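Local atomic coordinates of thiamine-monophosphate kinase (Stenotrophomonas maltophilia, PDB entry 6XEP), a protein that probably catalyses the ATP-dependent phosphorylation of thiamine monophosphate to thiamine diphosphate, the active form of vitamin B1. Residues Arg147-Arg152 against Arg213-Ala218; Asp161-Gly166 against Leu278-Ala283; Arg238-Ala243 against Asp309-His314. All blocks are in the same frame, centred on the assembly; numbering follows the deposited sequence.

Interaction 1: residues Arg147-Arg152 against Arg213-Ala218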
ATOM      1  N   ARG A 147     -16.444   7.936 -16.269  1.00 32.89           N
ATOM      2  CA  ARG A 147     -15.633   8.284 -17.431  1.00 34.53           C
ATOM      3  C   ARG A 147     -15.536   9.798 -17.586  1.00 35.49           C
ATOM      4  O   ARG A 147     -16.553  10.494 -17.612  1.00 31.36           O
ATOM      5  CB  ARG A 147     -16.222   7.659 -18.701  1.00 38.38           C
ATOM      6  N   GLY A 148     -14.303  10.306 -17.654  1.00 30.28           N
ATOM      7  CA  GLY A 148     -14.049  11.721 -17.841  1.00 30.79           C
ATOM      8  C   GLY A 148     -14.375  12.602 -16.660  1.00 35.99           C
ATOM      9  O   GLY A 148     -14.295  13.829 -16.777  1.00 37.52           O
ATOM     10  N   GLN A 149     -14.738  12.015 -15.524  1.00 26.33           N
ATOM     11  CA  GLN A 149     -15.182  12.763 -14.357  1.00 23.42           C
ATOM     12  C   GLN A 149     -14.047  13.149 -13.421  1.00 22.41           C
ATOM     13  O   GLN A 149     -14.280  13.940 -12.506  1.00 25.25           O
ATOM     14  CB  GLN A 149     -16.213  11.955 -13.565  1.00 27.03           C
ATOM     15  CG  GLN A 149     -17.551  11.780 -14.275  1.00 35.33           C
ATOM     16  CD  GLN A 149     -18.284  13.098 -14.407  1.00 45.39           C
ATOM     17  OE1 GLN A 149     -18.316  13.695 -15.488  1.00 39.88           O
ATOM     18  NE2 GLN A 149     -18.864  13.575 -13.297  1.00 34.17           N
ATOM     19  N   ALA A 150     -12.847  12.600 -13.608  1.00 20.64           N
ATOM     20  CA  ALA A 150     -11.742  12.915 -12.710  1.00 18.43           C
ATOM     21  C   ALA A 150     -11.356  14.382 -12.828  1.00 18.97           C
ATOM     22  O   ALA A 150     -11.347  14.953 -13.920  1.00 23.78           O
ATOM     23  CB  ALA A 150     -10.526  12.036 -13.016  1.00 20.89           C
ATOM     24  N   LEU A 151     -11.070  15.005 -11.691  1.00 18.26           N
ATOM     25  CA  LEU A 151     -10.484  16.331 -11.698  1.00 17.39           C
ATOM     26  C   LEU A 151      -8.994  16.226 -11.987  1.00 18.20           C
ATOM     27  O   LEU A 151      -8.323  15.263 -11.584  1.00 18.50           O
ATOM     28  CB  LEU A 151     -10.679  17.032 -10.355  1.00 19.54           C
ATOM     29  CG  LEU A 151     -12.128  17.228  -9.910  1.00 20.48           C
ATOM     30  CD1 LEU A 151     -12.137  17.636  -8.449  1.00 18.25           C
ATOM     31  CD2 LEU A 151     -12.753  18.290 -10.780  1.00 24.96           C
ATOM     32  N   ARG A 152      -8.477  17.251 -12.644  1.00 15.59           N
ATOM     33  CA  ARG A 152      -7.102  17.257 -13.128  1.00 19.57           C
ATOM     34  C   ARG A 152      -6.436  18.574 -12.763  1.00 15.80           C
ATOM     35  O   ARG A 152      -7.104  19.562 -12.456  1.00 17.70           O
ATOM     36  CB  ARG A 152      -7.044  17.050 -14.646  1.00 17.16           C
ATOM     37  CG  ARG A 152      -7.532  15.677 -15.106  1.00 17.31           C
ATOM     38  CD  ARG A 152      -7.525  15.605 -16.619  1.00 20.71           C
ATOM     39  NE  ARG A 152      -6.186  15.832 -17.165  1.00 21.78           N
ATOM     40  CZ  ARG A 152      -5.287  14.874 -17.390  1.00 22.40           C
ATOM     41  NH1 ARG A 152      -5.566  13.605 -17.109  1.00 28.24           N
ATOM     42  NH2 ARG A 152      -4.098  15.180 -17.903  1.00 22.88           N
ATOM     43  N   ARG A 213     -18.179  17.163  -5.688  1.00 18.25           N
ATOM     44  CA  ARG A 213     -19.074  18.118  -6.317  1.00 18.70           C
ATOM     45  C   ARG A 213     -18.378  19.052  -7.286  1.00 18.53           C
ATOM     46  O   ARG A 213     -19.051  19.627  -8.148  1.00 23.17           O
ATOM     47  CB  ARG A 213     -19.803  18.938  -5.255  1.00 23.31           C
ATOM     48  CG  ARG A 213     -20.778  18.060  -4.476  1.00 32.39           C
ATOM     49  CD  ARG A 213     -21.892  18.857  -3.868  1.00 31.88           C
ATOM     50  NE  ARG A 213     -22.431  18.143  -2.728  1.00 34.07           N
ATOM     51  CZ  ARG A 213     -23.308  18.651  -1.868  1.00 48.52           C
ATOM     52  NH1 ARG A 213     -23.725  17.907  -0.851  1.00 41.30           N
ATOM     53  NH2 ARG A 213     -23.761  19.894  -2.019  1.00 31.21           N
ATOM     54  N   LEU A 214     -17.049  19.154  -7.206  1.00 19.03           N
ATOM     55  CA  LEU A 214     -16.304  20.156  -7.968  1.00 17.11           C
ATOM     56  C   LEU A 214     -16.319  19.884  -9.467  1.00 18.96           C
ATOM     57  O   LEU A 214     -16.155  20.820 -10.259  1.00 20.80           O
ATOM     58  CB  LEU A 214     -14.858  20.218  -7.474  1.00 18.49           C
ATOM     59  CG  LEU A 214     -14.607  21.097  -6.251  1.00 21.99           C
ATOM     60  CD1 LEU A 214     -13.143  21.070  -5.830  1.00 18.73           C
ATOM     61  CD2 LEU A 214     -15.047  22.513  -6.534  1.00 22.18           C
ATOM     62  N   ARG A 215     -16.502  18.630  -9.880  1.00 20.26           N
ATOM     63  CA  ARG A 215     -16.508  18.353 -11.312  1.00 26.89           C
ATOM     64  C   ARG A 215     -17.588  19.159 -12.002  1.00 26.65           C
ATOM     65  O   ARG A 215     -17.415  19.578 -13.155  1.00 25.64           O
ATOM     66  CB  ARG A 215     -16.703  16.859 -11.583  1.00 22.91           C
ATOM     67  CG  ARG A 215     -16.786  16.502 -13.079  1.00 32.63           C
ATOM     68  CD  ARG A 215     -15.472  16.797 -13.830  1.00 30.51           C
ATOM     69  NE  ARG A 215     -15.583  16.401 -15.236  1.00 35.85           N
ATOM     70  CZ  ARG A 215     -15.999  17.201 -16.215  1.00 48.72           C
ATOM     71  NH1 ARG A 215     -16.334  18.460 -15.956  1.00 46.93           N
ATOM     72  NH2 ARG A 215     -16.078  16.745 -17.459  1.00 43.38           N
ATOM     73  N   ALA A 216     -18.694  19.421 -11.299  1.00 20.92           N
ATOM     74  CA  ALA A 216     -19.766  20.203 -11.892  1.00 22.28           C
ATOM     75  C   ALA A 216     -19.459  21.691 -11.963  1.00 20.98           C
ATOM     76  O   ALA A 216     -20.195  22.419 -12.641  1.00 27.36           O
ATOM     77  CB  ALA A 216     -21.063  19.984 -11.108  1.00 25.20           C
ATOM     78  N   PHE A 217     -18.402  22.170 -11.297  1.00 21.70           N
ATOM     79  CA  PHE A 217     -18.177  23.613 -11.197  1.00 22.74           C
ATOM     80  C   PHE A 217     -16.783  24.059 -11.620  1.00 25.32           C
ATOM     81  O   PHE A 217     -16.612  25.191 -12.078  1.00 28.39           O
ATOM     82  CB  PHE A 217     -18.407  24.116  -9.753  1.00 23.37           C
ATOM     83  CG  PHE A 217     -19.780  23.808  -9.185  1.00 26.41           C
ATOM     84  CD1 PHE A 217     -19.974  22.708  -8.356  1.00 21.23           C
ATOM     85  CD2 PHE A 217     -20.864  24.634  -9.450  1.00 31.73           C
ATOM     86  CE1 PHE A 217     -21.211  22.432  -7.817  1.00 21.62           C
ATOM     87  CE2 PHE A 217     -22.119  24.352  -8.913  1.00 29.63           C
ATOM     88  CZ  PHE A 217     -22.288  23.258  -8.099  1.00 28.49           C
ATOM     89  N   ALA A 218     -15.775  23.214 -11.446  1.00 20.92           N
ATOM     90  CA  ALA A 218     -14.390  23.652 -11.503  1.00 20.67           C
ATOM     91  C   ALA A 218     -13.721  23.170 -12.783  1.00 20.90           C
ATOM     92  O   ALA A 218     -14.202  22.258 -13.455  1.00 24.04           O
ATOM     93  CB  ALA A 218     -13.604  23.138 -10.290  1.00 21.58           C
TER
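Leu151 and Arg215 mark the closest approach of two largely irregular backbones, 6.4 Å between their CA atoms, where the loop 147-152 passes the C-terminal end of helix 208-214. Both hydrogen bonds between the segments come from the Arg215 guanidinium. Arg215 CG stands anti to the backbone N (chi1 177°), and the aliphatic part lies against Gln149, with Arg215 CD 3.4 Å from Gln149 O. The guanidinium turns one edge to the loop: Arg215 NE donates to Gly148 O at 3.3 Å, the oxygen lying 13° out of the guanidinium plane, and Arg215 NH2 adds a weak bond to the same Gly148 O at 3.5 Å. One carbonyl oxygen thus receives two N-H groups. The loop connects strand 136-145 of the four-stranded sheet to strand 161-165 of the six-stranded one, so this is the linker between the two halves of a PurM-like protein resting on the second half. The Gln149 side chain crosses that of Arg215 at about a right angle, its NE2 3.6 Å from Arg215 CG. Leu151 straddles the helix end with its two methyls, CD1 meeting Leu214 CB at 3.9 Å and CD2 meeting Arg215 CA at 3.8 Å; Leu214 packs on Leu278 and Phe280.

Interaction 2: residues Asp161-Gly166 against Leu278-Ala283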
ATOM      1  N   ASP A 161     -11.150  32.249 -11.877  1.00 16.28           N
ATOM      2  CA  ASP A 161     -10.880  32.542 -10.474  1.00 17.30           C
ATOM      3  C   ASP A 161     -10.137  31.366  -9.839  1.00 18.58           C
ATOM      4  O   ASP A 161     -10.329  30.213 -10.220  1.00 17.93           O
ATOM      5  CB  ASP A 161     -12.173  32.773  -9.690  1.00 14.14           C
ATOM      6  CG  ASP A 161     -12.959  33.976 -10.169  1.00 17.70           C
ATOM      7  OD1 ASP A 161     -12.328  34.990 -10.523  1.00 17.50           O
ATOM      8  OD2 ASP A 161     -14.221  33.915 -10.163  1.00 19.99           O
ATOM      9  N   ILE A 162      -9.319  31.664  -8.836  1.00 12.94           N
ATOM     10  CA  ILE A 162      -8.700  30.655  -7.985  1.00 11.74           C
ATOM     11  C   ILE A 162      -9.443  30.654  -6.656  1.00 12.16           C
ATOM     12  O   ILE A 162      -9.716  31.726  -6.093  1.00 15.43           O
ATOM     13  CB  ILE A 162      -7.203  30.947  -7.775  1.00 13.28           C
ATOM     14  CG1 ILE A 162      -6.473  31.038  -9.125  1.00 15.81           C
ATOM     15  CG2 ILE A 162      -6.537  29.852  -6.927  1.00 12.66           C
ATOM     16  CD1 ILE A 162      -4.993  31.387  -8.960  1.00 11.51           C
ATOM     17  N   TRP A 163      -9.753  29.456  -6.148  1.00 11.42           N
ATOM     18  CA  TRP A 163     -10.501  29.262  -4.907  1.00 14.50           C
ATOM     19  C   TRP A 163      -9.752  28.305  -3.999  1.00 15.86           C
ATOM     20  O   TRP A 163      -8.999  27.456  -4.467  1.00 14.30           O
ATOM     21  CB  TRP A 163     -11.892  28.655  -5.150  1.00 14.04           C
ATOM     22  CG  TRP A 163     -12.838  29.519  -5.947  1.00 16.17           C
ATOM     23  CD1 TRP A 163     -12.875  29.663  -7.307  1.00 17.98           C
ATOM     24  CD2 TRP A 163     -13.884  30.345  -5.426  1.00 16.06           C
ATOM     25  NE1 TRP A 163     -13.874  30.530  -7.660  1.00 14.57           N
ATOM     26  CE2 TRP A 163     -14.519  30.956  -6.526  1.00 18.05           C
ATOM     27  CE3 TRP A 163     -14.349  30.621  -4.133  1.00 14.64           C
ATOM     28  CZ2 TRP A 163     -15.598  31.839  -6.378  1.00 18.89           C
ATOM     29  CZ3 TRP A 163     -15.418  31.492  -3.982  1.00 17.49           C
ATOM     30  CH2 TRP A 163     -16.031  32.101  -5.105  1.00 15.41           C
ATOM     31  N   VAL A 164     -10.004  28.402  -2.693  1.00 13.50           N
ATOM     32  CA  VAL A 164      -9.467  27.418  -1.762  1.00 10.82           C
ATOM     33  C   VAL A 164     -10.488  27.156  -0.656  1.00 12.96           C
ATOM     34  O   VAL A 164     -11.231  28.050  -0.244  1.00 13.94           O
ATOM     35  CB  VAL A 164      -8.098  27.861  -1.180  1.00 13.38           C
ATOM     36  CG1 VAL A 164      -8.239  29.071  -0.265  1.00 17.38           C
ATOM     37  CG2 VAL A 164      -7.411  26.685  -0.468  1.00 16.20           C
ATOM     38  N   SER A 165     -10.535  25.912  -0.195  1.00 13.13           N
ATOM     39  CA  SER A 165     -11.483  25.521   0.843  1.00 14.19           C
ATOM     40  C   SER A 165     -10.894  25.763   2.229  1.00 14.24           C
ATOM     41  O   SER A 165      -9.680  25.863   2.401  1.00 14.39           O
ATOM     42  CB  SER A 165     -11.860  24.042   0.697  1.00 13.35           C
ATOM     43  OG  SER A 165     -10.712  23.183   0.863  1.00 14.10           O
ATOM     44  N   GLY A 166     -11.784  25.867   3.223  1.00 16.47           N
ATOM     45  CA  GLY A 166     -11.359  25.897   4.616  1.00 16.87           C
ATOM     46  C   GLY A 166     -10.477  27.087   4.951  1.00 14.17           C
ATOM     47  O   GLY A 166     -10.765  28.246   4.609  1.00 17.44           O
ATOM     48  N   LEU A 278      -8.480  21.888  -0.435  1.00 12.60           N
ATOM     49  CA  LEU A 278      -8.519  21.774  -1.892  1.00 12.40           C
ATOM     50  C   LEU A 278      -8.415  23.162  -2.506  1.00 14.08           C
ATOM     51  O   LEU A 278      -9.144  24.069  -2.104  1.00 14.93           O
ATOM     52  CB  LEU A 278      -9.815  21.111  -2.372  1.00 18.66           C
ATOM     53  CG  LEU A 278      -9.989  19.618  -2.144  1.00 17.46           C
ATOM     54  CD1 LEU A 278     -11.259  19.132  -2.877  1.00 17.20           C
ATOM     55  CD2 LEU A 278      -8.767  18.870  -2.646  1.00 23.26           C
ATOM     56  N   CYS A 279      -7.526  23.321  -3.479  1.00 14.63           N
ATOM     57  CA  CYS A 279      -7.420  24.557  -4.256  1.00 11.41           C
ATOM     58  C   CYS A 279      -7.896  24.256  -5.663  1.00 15.63           C
ATOM     59  O   CYS A 279      -7.490  23.241  -6.251  1.00 17.04           O
ATOM     60  CB  CYS A 279      -5.977  25.079  -4.261  1.00 11.81           C
ATOM     61  SG  CYS A 279      -5.722  26.533  -5.285  1.00 14.49           S
ATOM     62  N   PHE A 280      -8.786  25.098  -6.201  1.00 14.35           N
ATOM     63  CA  PHE A 280      -9.307  24.828  -7.537  1.00 12.35           C
ATOM     64  C   PHE A 280      -9.493  26.122  -8.309  1.00 14.66           C
ATOM     65  O   PHE A 280      -9.464  27.220  -7.749  1.00 15.34           O
ATOM     66  CB  PHE A 280     -10.621  24.020  -7.495  1.00 13.87           C
ATOM     67  CG  PHE A 280     -11.717  24.653  -6.689  1.00 16.38           C
ATOM     68  CD1 PHE A 280     -11.750  24.515  -5.310  1.00 17.65           C
ATOM     69  CD2 PHE A 280     -12.746  25.351  -7.322  1.00 16.76           C
ATOM     70  CE1 PHE A 280     -12.773  25.071  -4.558  1.00 15.68           C
ATOM     71  CE2 PHE A 280     -13.784  25.916  -6.582  1.00 15.93           C
ATOM     72  CZ  PHE A 280     -13.795  25.773  -5.187  1.00 15.25           C
ATOM     73  N   THR A 281      -9.659  25.981  -9.621  1.00 12.00           N
ATOM     74  CA  THR A 281      -9.958  27.114 -10.474  1.00 11.81           C
ATOM     75  C   THR A 281     -11.312  26.878 -11.131  1.00 17.07           C
ATOM     76  O   THR A 281     -11.722  25.725 -11.344  1.00 17.30           O
ATOM     77  CB  THR A 281      -8.854  27.347 -11.538  1.00 15.38           C
ATOM     78  OG1 THR A 281      -9.072  26.512 -12.686  1.00 15.18           O
ATOM     79  CG2 THR A 281      -7.458  27.089 -10.958  1.00 17.74           C
ATOM     80  N   ALA A 282     -12.015  27.978 -11.402  1.00 16.07           N
ATOM     81  CA  ALA A 282     -13.356  27.943 -11.967  1.00 13.89           C
ATOM     82  C   ALA A 282     -13.579  29.188 -12.813  1.00 15.54           C
ATOM     83  O   ALA A 282     -13.010  30.250 -12.546  1.00 16.99           O
ATOM     84  CB  ALA A 282     -14.440  27.868 -10.876  1.00 15.59           C
ATOM     85  N   ALA A 283     -14.424  29.052 -13.831  1.00 18.09           N
ATOM     86  CA  ALA A 283     -14.814  30.208 -14.626  1.00 19.01           C
ATOM     87  C   ALA A 283     -15.400  31.291 -13.726  1.00 19.85           C
ATOM     88  O   ALA A 283     -16.066  31.000 -12.729  1.00 17.68           O
ATOM     89  CB  ALA A 283     -15.831  29.794 -15.695  1.00 22.06           C
TER
HETATM   90  O   HOH W   1     -15.373  31.403  -9.967  1.00 18.46           O
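Trp163 and Phe280 face each other as a hydrogen-bonded pair in the antiparallel ladder between strands 161-165 and 277-282, neighbours within the six-stranded sheet of the PurM-like C-terminal domain. Asp161 and Ala282 form a second such pair, while Ile162-Thr281 and Val164-Cys279 are the non-hydrogen-bonded pairs between and beyond them. Trp163 N reaches Phe280 O at 2.8 Å, and Phe280 N returns a bond to Trp163 O.

The tight side carries the two aromatic residues. Phe280 CG sits between its backbone N and carbonyl carbon (chi1 56°), and one face of the ring meets Trp163 CB in a CH-pi contact, the CB 3.6 Å from the Phe280 ring centroid and offset toward the rim. The indole and phenyl planes, 8° apart, are slid so far that they barely overlap. Leu290 of helix 287-297 covers Trp163, Phe280 and Ala282, and His291 meets the indole edge-to-face.

On the face of Ile162, Val164, Cys279 and Thr281 the side chains touch more lightly: Ile162 CG2 lies 3.8 Å from Cys279 SG, and Val164 CG2 comes no nearer than 4.4 Å to Cys279 CB. The end beside partly exposed Ala283 holds a bridging water in the indole plane, which accepts from Trp163 NE1 at 2.9 Å and donates to Asp161 OD2 and Ala283 O; Asp161 OD2 also forms a salt bridge with Arg287. At the other end Ser165 N donates to Leu278 O, but the return bond goes to a side chain: Ser165 OG, also hydrogen-bonded to Glu277 OE1, accepts Leu278 N at 2.9 Å, almost straight at 175°.

Interaction 3: residues Arg238-Ala243 against Asp309-His314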
ATOM      1  N   ARG A 238       1.281  22.644 -14.923  1.00 16.52           N
ATOM      2  CA  ARG A 238       0.611  21.659 -15.762  1.00 13.35           C
ATOM      3  C   ARG A 238      -0.358  22.307 -16.743  1.00 14.85           C
ATOM      4  O   ARG A 238      -0.522  21.808 -17.860  1.00 17.18           O
ATOM      5  CB  ARG A 238      -0.107  20.632 -14.866  1.00 18.72           C
ATOM      6  CG  ARG A 238       0.858  19.874 -13.950  1.00 20.56           C
ATOM      7  CD  ARG A 238       1.417  18.629 -14.622  1.00 28.15           C
ATOM      8  NE  ARG A 238       0.345  17.645 -14.741  1.00 31.63           N
ATOM      9  CZ  ARG A 238      -0.251  17.325 -15.883  1.00 32.73           C
ATOM     10  NH1 ARG A 238       0.151  17.879 -17.013  1.00 36.58           N
ATOM     11  NH2 ARG A 238      -1.240  16.441 -15.895  1.00 31.03           N
ATOM     12  N   SER A 239      -0.984  23.429 -16.367  1.00 14.90           N
ATOM     13  CA  SER A 239      -1.925  24.119 -17.241  1.00 15.29           C
ATOM     14  C   SER A 239      -1.255  25.137 -18.166  1.00 15.75           C
ATOM     15  O   SER A 239      -1.936  25.689 -19.029  1.00 16.05           O
ATOM     16  CB  SER A 239      -3.012  24.834 -16.409  1.00 13.32           C
ATOM     17  OG  SER A 239      -3.729  23.917 -15.569  1.00 16.14           O
ATOM     18  N   ASN A 240       0.046  25.395 -18.008  1.00 16.70           N
ATOM     19  CA  ASN A 240       0.785  26.364 -18.841  1.00 17.11           C
ATOM     20  C   ASN A 240       0.217  27.782 -18.705  1.00 16.86           C
ATOM     21  O   ASN A 240      -0.009  28.487 -19.701  1.00 15.30           O
ATOM     22  CB  ASN A 240       0.805  25.932 -20.317  1.00 21.19           C
ATOM     23  CG  ASN A 240       1.810  26.732 -21.164  1.00 25.96           C
ATOM     24  OD1 ASN A 240       2.895  27.092 -20.699  1.00 19.30           O
ATOM     25  ND2 ASN A 240       1.453  26.987 -22.421  1.00 22.32           N
ATOM     26  N   VAL A 241      -0.000  28.214 -17.457  1.00 15.88           N
ATOM     27  CA  VAL A 241      -0.601  29.519 -17.176  1.00 14.57           C
ATOM     28  C   VAL A 241       0.105  30.149 -15.986  1.00 14.32           C
ATOM     29  O   VAL A 241       0.847  29.495 -15.257  1.00 16.05           O
ATOM     30  CB  VAL A 241      -2.110  29.429 -16.881  1.00 15.69           C
ATOM     31  CG1 VAL A 241      -2.864  28.872 -18.083  1.00 18.91           C
ATOM     32  CG2 VAL A 241      -2.338  28.579 -15.597  1.00 12.77           C
ATOM     33  N   ALA A 242      -0.163  31.432 -15.780  1.00 15.98           N
ATOM     34  CA  ALA A 242       0.210  32.067 -14.523  1.00 14.56           C
ATOM     35  C   ALA A 242      -0.942  31.976 -13.535  1.00 18.60           C
ATOM     36  O   ALA A 242      -2.122  32.043 -13.905  1.00 14.20           O
ATOM     37  CB  ALA A 242       0.580  33.543 -14.712  1.00 14.18           C
ATOM     38  N   ALA A 243      -0.584  31.824 -12.268  1.00 12.56           N
ATOM     39  CA  ALA A 243      -1.527  31.925 -11.162  1.00 12.63           C
ATOM     40  C   ALA A 243      -1.165  33.136 -10.315  1.00 18.55           C
ATOM     41  O   ALA A 243      -0.003  33.306  -9.920  1.00 21.48           O
ATOM     42  CB  ALA A 243      -1.510  30.649 -10.315  1.00 19.49           C
ATOM     43  N   ASP A 309      -2.485  35.027 -18.354  1.00 15.69           N
ATOM     44  CA  ASP A 309      -1.360  34.831 -19.261  1.00 16.91           C
ATOM     45  C   ASP A 309      -0.046  34.951 -18.496  1.00 18.83           C
ATOM     46  O   ASP A 309       0.078  35.755 -17.571  1.00 16.10           O
ATOM     47  CB  ASP A 309      -1.416  35.888 -20.368  1.00 17.03           C
ATOM     48  CG  ASP A 309      -0.505  35.571 -21.536  1.00 17.51           C
ATOM     49  OD1 ASP A 309       0.025  34.444 -21.580  1.00 18.43           O
ATOM     50  OD2 ASP A 309      -0.349  36.470 -22.401  1.00 18.40           O
ATOM     51  N   GLY A 310       0.953  34.162 -18.909  1.00 17.83           N
ATOM     52  CA  GLY A 310       2.263  34.178 -18.267  1.00 16.12           C
ATOM     53  C   GLY A 310       2.651  32.819 -17.708  1.00 17.58           C
ATOM     54  O   GLY A 310       2.136  31.783 -18.155  1.00 15.94           O
ATOM     55  N   GLN A 311       3.557  32.800 -16.727  1.00 15.41           N
ATOM     56  CA  GLN A 311       3.981  31.546 -16.109  1.00 14.88           C
ATOM     57  C   GLN A 311       4.173  31.766 -14.619  1.00 17.04           C
ATOM     58  O   GLN A 311       4.546  32.865 -14.182  1.00 15.03           O
ATOM     59  CB  GLN A 311       5.308  31.030 -16.709  1.00 15.49           C
ATOM     60  CG  GLN A 311       5.261  30.777 -18.208  1.00 15.97           C
ATOM     61  CD  GLN A 311       4.466  29.528 -18.584  1.00 22.59           C
ATOM     62  OE1 GLN A 311       4.200  28.662 -17.739  1.00 27.03           O
ATOM     63  NE2 GLN A 311       4.087  29.430 -19.856  1.00 25.52           N
ATOM     64  N   GLY A 312       3.949  30.694 -13.857  1.00 16.53           N
ATOM     65  CA  GLY A 312       4.333  30.618 -12.463  1.00 16.09           C
ATOM     66  C   GLY A 312       3.279  31.159 -11.512  1.00 15.61           C
ATOM     67  O   GLY A 312       2.348  31.870 -11.893  1.00 16.25           O
ATOM     68  N   VAL A 313       3.455  30.817 -10.235  1.00 17.41           N
ATOM     69  CA  VAL A 313       2.615  31.358  -9.170  1.00 16.52           C
ATOM     70  C   VAL A 313       3.166  32.700  -8.731  1.00 16.38           C
ATOM     71  O   VAL A 313       4.373  32.863  -8.550  1.00 18.42           O
ATOM     72  CB  VAL A 313       2.546  30.396  -7.979  1.00 19.88           C
ATOM     73  CG1 VAL A 313       1.498  30.911  -6.986  1.00 19.86           C
ATOM     74  CG2 VAL A 313       2.176  29.065  -8.462  1.00 23.01           C
ATOM     75  N   HIS A 314       2.278  33.671  -8.577  1.00 15.44           N
ATOM     76  CA  HIS A 314       2.642  35.008  -8.159  1.00 16.59           C
ATOM     77  C   HIS A 314       1.937  35.277  -6.842  1.00 14.02           C
ATOM     78  O   HIS A 314       0.828  34.784  -6.611  1.00 18.63           O
ATOM     79  CB  HIS A 314       2.217  36.078  -9.156  1.00 17.22           C
ATOM     80  CG  HIS A 314       2.814  35.940 -10.521  1.00 16.53           C
ATOM     81  ND1 HIS A 314       2.594  34.841 -11.327  1.00 18.61           N
ATOM     82  CD2 HIS A 314       3.549  36.805 -11.255  1.00 18.98           C
ATOM     83  CE1 HIS A 314       3.208  35.020 -12.484  1.00 15.97           C
ATOM     84  NE2 HIS A 314       3.794  36.204 -12.466  1.00 16.75           N
TER
HETATM   85  O   HOH W   2       0.720  31.075 -20.330  1.00 18.82           O
HETATM   86  O   HOH W   3       3.382  28.269 -15.317  1.00 15.43           O
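Ala243 and Val313 pair in parallel where strand 312-315 adds itself to strand 242-245 as the outermost strand, within this chain, of the six-stranded sheet in the C-terminal half. The pairing is short and rests on two backbone bonds. Ala243 N donates to Gly312 O at 3.0 Å, and Ala243 O accepts His314 N at 2.7 Å. The His314 ring lies beside this junction, its edge toward Ala243 O: CG lies beside its own backbone N (chi1 -60°), ND1 makes weak bonds to both Ala243 O and Gly312 O, and CE1 rests 3.7 Å from Ala242 CB.

Before the strands join, side chains and water hold the two approaches together. Asn240, with positive phi, ends helix 228-239 in a Schellman motif and offers its side-chain oxygen to Gln311 of the segment 309-314. Gln311 NE2 donates to Asn240 OD1 at 2.8 Å in a nearly straight bond (171°). OD1 lies close to the amide plane of Gln311, whereas NE2 stands above the carbonyl plane of Asn240, 40° out of it. A water joins the backbones close by, donating to Asn240 O and Gly310 O. A second water, accepting from Gly312 N at 2.9 Å, lies beside Val241 O and Gln311 OE1. At the start of the strand Ala242 CB sits 3.6 Å from Asp309 O.

On one face Ala243 and Val313 both pack against Leu232 of helix 228-239, the helix that leads into strand 242-245; on its other edge that strand pairs with strand 301-308 through Ala242 and Ala308, while the His314 ring stacks on His244.

In the fold
From the N terminus, the chain leaves the four-stranded sheet and enters segment 147-152, which interaction 1 joins to 213-218, closing a loop rich in helix. Strand 161-165 starts inside that loop but pairs with 278-283 beyond its end, closing 111 residues, so interactions 1 and 2 cross; they also touch, Leu214 and Ala218 packing on Phe280. Interaction 3 closes 65 residues between 238-243 and 309-314; it follows interaction 1 in series but crosses interaction 2 and shares its sheet, Ile162 meeting Ala243. Together they join the interdomain linker, the interior of the sheet and its edge. Arg152 of interaction 1 and Arg238 of interaction 3 form salt bridges with Asp36 and Asp37, respectively, of the second subunit.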